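Local coordinates for protein putative xylanase (Bacteroides fragilis, PDB 2P1G) that is of unknown function but may hydrolyse glycosyl bonds, possibly in the breakdown of xylan, at residues A[122-127]-A[142-147]; A[83-88]-A[129-134]; A[203-208]-A[214-219]. All coordinates share one frame; numbering follows the deposited sequence.

Interaction 1 (A[122-127]-A[142-147]); sequences SYMSTH and AQMAKY
The sulfur of M124 overlaps the terminal methyl of M144, SD of M124 lying 4.0 Å from CE of M144. The two side chains approach aslant, and both come from helices: this is a small helix-helix contact in which the single turn 123-126 rests against the longer helix 138-151, a dozen residues further along the chain. The two methionines get there differently. M124 runs nearly straight out to its sulfur (chi2 -174°) and bends only at chi3, which turns CE away toward Y85. M144 bends at both chi2 and chi3, which brings its methyl round to meet the M124 sulfur. Both residues are buried, and their meeting is purely apolar.

One residue further along each helix, small side chains let the backbones come near. CB of S125 lies 4.1 Å from CB of A145, and the CA atoms of S125 and A145 are 5.7 Å apart. The S125 hydroxyl does not go to waste: with chi1 at 74°, OG stands between the backbone N and the carbonyl carbon and hydrogen-bonds to OE1 of E148, one turn further along helix 138-151. That polar bond ties the short turn to the longer helix beside the methionine pair. The short turn is also held from within, by OG1 of T126, which donates to O of S122 over 2.9 Å from above the carbonyl plane.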
loop_
_atom_site.group_PDB
_atom_site.type_symbol
_atom_site.label_atom_id
_atom_site.label_comp_id
_atom_site.label_asym_id
_atom_site.label_seq_id
_atom_site.Cartn_x
_atom_site.Cartn_y
_atom_site.Cartn_z
ATOM N N SER A 122 13.007 -9.760 -1.678
ATOM C CA SER A 122 14.450 -9.718 -1.454
ATOM C C SER A 122 15.071 -8.383 -1.797
ATOM O O SER A 122 16.270 -8.202 -1.599
ATOM C CB SER A 122 15.170 -10.831 -2.239
ATOM O OG SER A 122 14.942 -10.751 -3.647
ATOM N N TYR A 123 14.266 -7.448 -2.294
ATOM C CA TYR A 123 14.824 -6.210 -2.811
ATOM C C TYR A 123 15.560 -5.464 -1.731
ATOM O O TYR A 123 16.668 -5.005 -1.959
ATOM C CB TYR A 123 13.757 -5.303 -3.409
ATOM C CG TYR A 123 14.334 -4.084 -4.111
ATOM C CD1 TYR A 123 14.565 -4.089 -5.481
ATOM C CD2 TYR A 123 14.654 -2.933 -3.389
ATOM C CE1 TYR A 123 15.085 -2.931 -6.141
ATOM C CE2 TYR A 123 15.200 -1.797 -4.020
ATOM C CZ TYR A 123 15.399 -1.806 -5.395
ATOM O OH TYR A 123 15.932 -0.677 -6.011
ATOM N N MET A 124 14.949 -5.314 -0.558
ATOM C CA MET A 124 15.549 -4.467 0.462
ATOM C C MET A 124 16.872 -5.034 0.974
ATOM O O MET A 124 17.848 -4.302 1.119
ATOM C CB MET A 124 14.576 -4.244 1.635
ATOM C CG MET A 124 13.295 -3.489 1.261
ATOM S SD MET A 124 12.255 -3.099 2.713
ATOM C CE MET A 124 13.190 -1.733 3.435
ATOM N N SER A 125 16.921 -6.334 1.226
ATOM C CA SER A 125 18.156 -6.905 1.787
ATOM C C SER A 125 19.235 -7.046 0.709
ATOM O O SER A 125 20.415 -7.157 1.025
ATOM C CB SER A 125 17.889 -8.219 2.501
ATOM O OG SER A 125 17.647 -9.253 1.577
ATOM N N THR A 126 18.820 -6.983 -0.553
ATOM C CA THR A 126 19.719 -7.069 -1.716
ATOM C C THR A 126 20.330 -5.713 -2.057
ATOM O O THR A 126 21.434 -5.642 -2.615
ATOM C CB THR A 126 18.954 -7.646 -2.945
ATOM O OG1 THR A 126 18.756 -9.039 -2.723
ATOM C CG2 THR A 126 19.731 -7.458 -4.275
ATOM N N HIS A 127 19.617 -4.647 -1.723
ATOM C CA HIS A 127 20.062 -3.270 -1.980
ATOM C C HIS A 127 19.999 -2.429 -0.686
ATOM O O HIS A 127 19.393 -1.367 -0.675
ATOM C CB HIS A 127 19.187 -2.603 -3.051
ATOM C CG HIS A 127 19.189 -3.308 -4.367
ATOM N ND1 HIS A 127 20.275 -3.293 -5.218
ATOM C CD2 HIS A 127 18.237 -4.054 -4.979
ATOM C CE1 HIS A 127 19.994 -4.003 -6.296
ATOM N NE2 HIS A 127 18.762 -4.467 -6.182
ATOM N N ALA A 142 19.758 -7.948 8.464
ATOM C CA ALA A 142 19.550 -9.351 8.846
ATOM C C ALA A 142 18.084 -9.559 9.201
ATOM O O ALA A 142 17.489 -10.571 8.810
ATOM C CB ALA A 142 20.418 -9.726 10.044
ATOM N N GLN A 143 17.512 -8.613 9.934
ATOM C CA GLN A 143 16.104 -8.703 10.327
ATOM C C GLN A 143 15.198 -8.650 9.103
ATOM O O GLN A 143 14.245 -9.431 8.998
ATOM C CB GLN A 143 15.723 -7.614 11.341
ATOM C CG GLN A 143 14.304 -7.744 11.923
ATOM C CD GLN A 143 14.058 -9.086 12.618
ATOM O OE1 GLN A 143 14.637 -9.364 13.662
ATOM N NE2 GLN A 143 13.194 -9.922 12.030
ATOM N N MET A 144 15.480 -7.741 8.167
ATOM C CA MET A 144 14.625 -7.643 6.968
ATOM C C MET A 144 14.736 -8.933 6.161
ATOM O O MET A 144 13.737 -9.424 5.636
ATOM C CB MET A 144 14.985 -6.418 6.120
ATOM C CG MET A 144 14.496 -5.060 6.675
ATOM S SD MET A 144 12.780 -4.942 7.329
ATOM C CE MET A 144 11.866 -5.547 5.884
ATOM N N ALA A 145 15.936 -9.509 6.094
ATOM C CA ALA A 145 16.106 -10.799 5.415
ATOM C C ALA A 145 15.266 -11.918 6.076
ATOM O O ALA A 145 14.737 -12.791 5.374
ATOM C CB ALA A 145 17.587 -11.200 5.357
ATOM N N LYS A 146 15.134 -11.888 7.405
ATOM C CA LYS A 146 14.277 -12.863 8.096
ATOM C C LYS A 146 12.812 -12.674 7.709
ATOM O O LYS A 146 12.094 -13.653 7.468
ATOM C CB LYS A 146 14.430 -12.766 9.610
ATOM C CG LYS A 146 15.760 -13.281 10.128
ATOM C CD LYS A 146 15.843 -13.069 11.643
ATOM C CE LYS A 146 17.281 -13.107 12.136
ATOM N NZ LYS A 146 17.348 -12.553 13.533
ATOM N N TYR A 147 12.382 -11.421 7.617
ATOM C CA TYR A 147 10.998 -11.141 7.229
ATOM C C TYR A 147 10.727 -11.510 5.770
ATOM O O TYR A 147 9.674 -12.103 5.445
ATOM C CB TYR A 147 10.637 -9.680 7.500
ATOM C CG TYR A 147 10.553 -9.287 8.960
ATOM C CD1 TYR A 147 9.961 -10.133 9.910
ATOM C CD2 TYR A 147 11.004 -8.043 9.380
ATOM C CE1 TYR A 147 9.858 -9.767 11.231
ATOM C CE2 TYR A 147 10.908 -7.653 10.708
ATOM C CZ TYR A 147 10.336 -8.524 11.631
ATOM O OH TYR A 147 10.238 -8.143 12.939
#

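Interaction 2 (A[83-88]-A[129-134]); sequences DGYTSR and ELYKSL
The ring of Y85 lies under the side chain of S133, whose CB sits over one face in a CH-pi contact, 3.4 Å from the centroid of the Y85 ring and 17° off the ring normal. The methylene is closest to the root of the ring, 3.3 Å from CB of S133 to CG of Y85. Y85 stretches out from its own turn, its CG turned away from the backbone N (chi1 176°), which lays the ring against the 129-134 loop. OG of S133, set beside its own backbone N (chi1 -65°), stands above the plane but outside the ring's rim, 3.6 Å from CD1 of Y85.

This is loop-to-loop packing: a 3-10 turn at 85-87, between helices 65-76 and 92-101, meets the connection from helix 123-126 to helix 138-151.

L134 meets one side of the ring and Y131 its hydroxyl end. CD2 of L134 packs obliquely, 3.8 Å from CE2 of Y85, while the phenol OH of Y85 comes 3.7 Å from CD1 of Y131. Both the leucine and the second tyrosine cross Y85 at about a right angle.

The 3-10 turn is braced at its start by S87, whose OG receives N of D83 at 2.8 Å and donates, in the carbonyl plane, to O of G84 at 2.7 Å. At the turn's other end, R88 forms salt bridges with E27 and E32.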
loop_
_atom_site.group_PDB
_atom_site.type_symbol
_atom_site.label_atom_id
_atom_site.label_comp_id
_atom_site.label_asym_id
_atom_site.label_seq_id
_atom_site.Cartn_x
_atom_site.Cartn_y
_atom_site.Cartn_z
ATOM N N ASP A 83 8.917 -0.524 17.153
ATOM C CA ASP A 83 10.160 -1.135 17.639
ATOM C C ASP A 83 11.264 -1.038 16.572
ATOM O O ASP A 83 11.700 -2.038 15.990
ATOM C CB ASP A 83 9.915 -2.582 18.066
ATOM C CG ASP A 83 11.125 -3.230 18.728
ATOM O OD1 ASP A 83 12.037 -2.511 19.200
ATOM O OD2 ASP A 83 11.141 -4.476 18.779
ATOM N N GLY A 84 11.689 0.192 16.312
ATOM C CA GLY A 84 12.776 0.416 15.376
ATOM C C GLY A 84 12.279 0.390 13.946
ATOM O O GLY A 84 11.100 0.110 13.680
ATOM N N TYR A 85 13.189 0.680 13.024
ATOM C CA TYR A 85 12.849 0.778 11.610
ATOM C C TYR A 85 12.206 -0.492 11.065
ATOM O O TYR A 85 11.306 -0.420 10.230
ATOM C CB TYR A 85 14.133 1.057 10.843
ATOM C CG TYR A 85 13.995 1.086 9.339
ATOM C CD1 TYR A 85 13.415 2.183 8.699
ATOM C CD2 TYR A 85 14.472 0.030 8.553
ATOM C CE1 TYR A 85 13.330 2.239 7.281
ATOM C CE2 TYR A 85 14.388 0.068 7.156
ATOM C CZ TYR A 85 13.803 1.172 6.534
ATOM O OH TYR A 85 13.713 1.218 5.161
ATOM N N THR A 86 12.682 -1.658 11.504
ATOM C CA THR A 86 12.190 -2.898 10.894
ATOM C C THR A 86 10.810 -3.309 11.398
ATOM O O THR A 86 10.244 -4.247 10.857
ATOM C CB THR A 86 13.163 -4.083 11.027
ATOM O OG1 THR A 86 13.340 -4.409 12.406
ATOM C CG2 THR A 86 14.502 -3.742 10.418
ATOM N N SER A 87 10.288 -2.632 12.423
ATOM C CA SER A 87 8.905 -2.878 12.861
ATOM C C SER A 87 7.883 -2.218 11.940
ATOM O O SER A 87 6.682 -2.510 12.005
ATOM C CB SER A 87 8.697 -2.401 14.300
ATOM O OG SER A 87 8.762 -0.978 14.366
ATOM N N ARG A 88 8.342 -1.286 11.113
ATOM C CA ARG A 88 7.447 -0.628 10.170
ATOM C C ARG A 88 7.237 -1.572 8.994
ATOM O O ARG A 88 8.156 -2.276 8.579
ATOM C CB ARG A 88 8.072 0.673 9.682
ATOM C CG ARG A 88 7.104 1.822 9.478
ATOM C CD ARG A 88 7.910 3.144 9.582
ATOM N NE ARG A 88 8.332 3.427 8.252
ATOM C CZ ARG A 88 9.448 3.992 7.838
ATOM N NH1 ARG A 88 10.432 4.429 8.649
ATOM N NH2 ARG A 88 9.540 4.106 6.542
ATOM N N GLU A 129 22.054 -0.575 0.603
ATOM C CA GLU A 129 22.694 0.740 0.384
ATOM C C GLU A 129 21.700 1.867 0.078
ATOM O O GLU A 129 22.010 3.056 0.246
ATOM C CB GLU A 129 23.709 0.657 -0.766
ATOM C CG GLU A 129 24.767 -0.417 -0.655
ATOM C CD GLU A 129 24.333 -1.797 -1.144
ATOM O OE1 GLU A 129 23.217 -1.949 -1.689
ATOM O OE2 GLU A 129 25.145 -2.737 -0.998
ATOM N N LEU A 130 20.519 1.491 -0.392
ATOM C CA LEU A 130 19.505 2.448 -0.813
ATOM C C LEU A 130 18.750 3.085 0.355
ATOM O O LEU A 130 18.172 4.177 0.213
ATOM C CB LEU A 130 18.554 1.775 -1.809
ATOM C CG LEU A 130 17.379 2.502 -2.463
ATOM C CD1 LEU A 130 17.819 3.594 -3.477
ATOM C CD2 LEU A 130 16.539 1.465 -3.166
ATOM N N TYR A 131 18.805 2.443 1.522
ATOM C CA TYR A 131 17.932 2.813 2.635
ATOM C C TYR A 131 18.723 3.383 3.792
ATOM O O TYR A 131 19.664 2.756 4.252
ATOM C CB TYR A 131 17.187 1.559 3.108
ATOM C CG TYR A 131 16.354 0.958 2.009
ATOM C CD1 TYR A 131 15.062 1.421 1.768
ATOM C CD2 TYR A 131 16.863 -0.056 1.191
ATOM C CE1 TYR A 131 14.272 0.878 0.734
ATOM C CE2 TYR A 131 16.100 -0.596 0.174
ATOM C CZ TYR A 131 14.804 -0.121 -0.053
ATOM O OH TYR A 131 14.051 -0.651 -1.073
ATOM N N LYS A 132 18.310 4.553 4.260
ATOM C CA LYS A 132 18.977 5.250 5.356
ATOM C C LYS A 132 19.154 4.298 6.548
ATOM O O LYS A 132 20.221 4.270 7.167
ATOM C CB LYS A 132 18.155 6.479 5.759
ATOM C CG LYS A 132 18.708 7.272 6.956
ATOM C CD LYS A 132 17.854 8.527 7.242
ATOM C CE LYS A 132 18.290 9.170 8.546
ATOM N NZ LYS A 132 17.334 10.203 9.053
ATOM N N SER A 133 18.112 3.520 6.866
ATOM C CA SER A 133 18.164 2.654 8.060
ATOM C C SER A 133 18.698 1.231 7.835
ATOM O O SER A 133 18.753 0.425 8.756
ATOM C CB SER A 133 16.806 2.637 8.755
ATOM O OG SER A 133 16.507 3.920 9.247
ATOM N N LEU A 134 19.106 0.934 6.605
ATOM C CA LEU A 134 19.796 -0.295 6.326
ATOM C C LEU A 134 21.272 -0.106 5.988
ATOM O O LEU A 134 22.059 -0.979 6.287
ATOM C CB LEU A 134 19.124 -1.084 5.198
ATOM C CG LEU A 134 17.649 -1.451 5.396
ATOM C CD1 LEU A 134 17.196 -2.326 4.280
ATOM C CD2 LEU A 134 17.416 -2.180 6.719
#

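Interaction 3 (A[203-208]-A[214-219]); sequences HLLHAS and VVVGKT
The carbonyl oxygen of L204 is gripped from opposite faces of its plane. N of G217 reaches it across the strands at 2.8 Å in a nearly straight bond (170°), and ND1 of H206 comes from its own strand, 3.2 Å from the same L204 O and far above the carbonyl plane. H206 manages this because its CG stands between the backbone N and the carbonyl carbon (chi1 70°), folding the ring back along the strand. CE1 of that ring then rests 3.7 Å from CG2 of V215, the two side chains lying side by side and pointing the same way, while the ring of H191 from strand 189-198 meets H206 nearly at right angles.

These are the two arms of a beta hairpin, strands 201-208 and 213-216, which forms one end of the antiparallel sheet pairing through 189-198. H206 and V215 make the hydrogen-bonded pair, joined by H206 N to V215 O at 3.0 Å and V215 N to H206 O at 2.9 Å. L205 with V216 and A207 with V214 are the flanking non-hydrogen-bonded pairs. Their side chains share the other face, where CD1 of L205 packs 3.8 Å from CG1 of V214 and F46 of helix 43-54 covers both residues.

Beyond the last bridge pair, L205 with V216, ND1 of H203 donates to O of G217 at 2.7 Å; the bond is bent (143°) and the donor stands above the carbonyl plane. NE2 of H203 is held by Q201. A water accepts from N of L204 and donates to O of T219, 2.6 Å away.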
loop_
_atom_site.group_PDB
_atom_site.type_symbol
_atom_site.label_atom_id
_atom_site.label_comp_id
_atom_site.label_asym_id
_atom_site.label_seq_id
_atom_site.Cartn_x
_atom_site.Cartn_y
_atom_site.Cartn_z
ATOM N N HIS A 203 -10.910 3.988 -12.167
ATOM C CA HIS A 203 -9.672 4.771 -12.043
ATOM C C HIS A 203 -9.019 4.565 -10.669
ATOM O O HIS A 203 -9.570 3.891 -9.799
ATOM C CB HIS A 203 -9.974 6.271 -12.256
ATOM C CG HIS A 203 -10.310 6.620 -13.677
ATOM N ND1 HIS A 203 -9.452 7.322 -14.492
ATOM C CD2 HIS A 203 -11.395 6.330 -14.437
ATOM C CE1 HIS A 203 -9.996 7.455 -15.694
ATOM N NE2 HIS A 203 -11.175 6.861 -15.686
ATOM N N LEU A 204 -7.849 5.161 -10.496
ATOM C CA LEU A 204 -7.094 5.064 -9.257
ATOM C C LEU A 204 -6.836 6.440 -8.690
ATOM O O LEU A 204 -6.299 7.318 -9.377
ATOM C CB LEU A 204 -5.749 4.366 -9.513
ATOM C CG LEU A 204 -5.063 3.817 -8.259
ATOM C CD1 LEU A 204 -5.780 2.571 -7.728
ATOM C CD2 LEU A 204 -3.614 3.489 -8.620
ATOM N N LEU A 205 -7.239 6.619 -7.435
ATOM C CA LEU A 205 -6.882 7.773 -6.656
ATOM C C LEU A 205 -5.581 7.402 -5.929
ATOM O O LEU A 205 -5.555 6.437 -5.172
ATOM C CB LEU A 205 -8.017 8.079 -5.656
ATOM C CG LEU A 205 -7.728 9.103 -4.540
ATOM C CD1 LEU A 205 -7.386 10.516 -5.073
ATOM C CD2 LEU A 205 -8.904 9.143 -3.561
ATOM N N HIS A 206 -4.498 8.143 -6.174
ATOM C CA HIS A 206 -3.199 7.698 -5.712
ATOM C C HIS A 206 -2.210 8.843 -5.608
ATOM O O HIS A 206 -2.413 9.900 -6.218
ATOM C CB HIS A 206 -2.663 6.585 -6.636
ATOM C CG HIS A 206 -2.263 7.054 -8.010
ATOM N ND1 HIS A 206 -3.149 7.628 -8.900
ATOM C CD2 HIS A 206 -1.075 6.997 -8.655
ATOM C CE1 HIS A 206 -2.521 7.913 -10.027
ATOM N NE2 HIS A 206 -1.262 7.530 -9.907
ATOM N N ALA A 207 -1.165 8.648 -4.804
ATOM C CA ALA A 207 -0.095 9.617 -4.742
ATOM C C ALA A 207 0.877 9.261 -5.848
ATOM O O ALA A 207 1.472 8.192 -5.830
ATOM C CB ALA A 207 0.582 9.601 -3.380
ATOM N N SER A 208 1.009 10.175 -6.806
ATOM C CA SER A 208 1.771 9.964 -8.039
ATOM C C SER A 208 3.102 10.725 -7.998
ATOM O O SER A 208 3.106 11.942 -7.850
ATOM C CB SER A 208 0.939 10.480 -9.230
ATOM O OG SER A 208 1.681 10.459 -10.446
ATOM N N VAL A 214 -1.078 13.930 -5.094
ATOM C CA VAL A 214 -2.243 13.016 -5.051
ATOM C C VAL A 214 -3.216 13.426 -6.149
ATOM O O VAL A 214 -3.615 14.590 -6.218
ATOM C CB VAL A 214 -2.980 13.049 -3.693
ATOM C CG1 VAL A 214 -4.268 12.175 -3.731
ATOM C CG2 VAL A 214 -2.055 12.575 -2.574
ATOM N N VAL A 215 -3.586 12.468 -7.005
ATOM C CA VAL A 215 -4.505 12.735 -8.128
ATOM C C VAL A 215 -5.502 11.598 -8.331
ATOM O O VAL A 215 -5.252 10.457 -7.947
ATOM C CB VAL A 215 -3.725 12.894 -9.477
ATOM C CG1 VAL A 215 -2.734 14.048 -9.398
ATOM C CG2 VAL A 215 -3.015 11.590 -9.850
ATOM N N VAL A 216 -6.638 11.923 -8.947
ATOM C CA VAL A 216 -7.470 10.898 -9.566
ATOM C C VAL A 216 -6.829 10.693 -10.948
ATOM O O VAL A 216 -6.781 11.633 -11.774
ATOM C CB VAL A 216 -8.931 11.362 -9.670
ATOM C CG1 VAL A 216 -9.796 10.336 -10.416
ATOM C CG2 VAL A 216 -9.509 11.617 -8.270
ATOM N N GLY A 217 -6.300 9.501 -11.190
ATOM C CA GLY A 217 -5.591 9.203 -12.440
ATOM C C GLY A 217 -6.472 9.469 -13.641
ATOM O O GLY A 217 -7.682 9.213 -13.592
ATOM N N LYS A 218 -5.876 10.028 -14.696
ATOM C CA LYS A 218 -6.592 10.309 -15.952
ATOM C C LYS A 218 -6.860 9.052 -16.781
ATOM O O LYS A 218 -7.819 8.989 -17.562
ATOM C CB LYS A 218 -5.805 11.304 -16.811
ATOM C CG LYS A 218 -5.662 12.709 -16.202
ATOM C CD LYS A 218 -5.249 13.739 -17.275
ATOM C CE LYS A 218 -3.779 13.588 -17.695
ATOM N NZ LYS A 218 -2.862 14.476 -16.913
ATOM N N THR A 219 -5.999 8.057 -16.625
ATOM C CA THR A 219 -6.103 6.857 -17.430
ATOM C C THR A 219 -6.727 5.748 -16.589
ATOM O O THR A 219 -6.355 5.582 -15.416
ATOM C CB THR A 219 -4.721 6.440 -17.949
ATOM O OG1 THR A 219 -3.902 6.063 -16.848
ATOM C CG2 THR A 219 -4.027 7.624 -18.640
HETATM O O HOH W 1 -6.603 6.100 -12.835
#

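Interactions 1 and 2 touch and, along the chain, their segments alternate. CE of M124 lies 3.5 Å from OH of Y85, so the methionine pair of 122-127 with 142-147 continues into the tyrosine packing of 83-88 with 129-134, and Q143 and Y147 also reach T86. Both are small and partly buried, one joining two helices and the other two loops, made by apolar and CH-pi packing. Interaction 3 stands on the opposite side of the chain's centre, about 30 Å from interaction 1 and 28 Å from interaction 2 between centres. It is the largest of the three, with seven of its twelve touching residues buried, and held by backbone and histidine hydrogen bonds within the sheet.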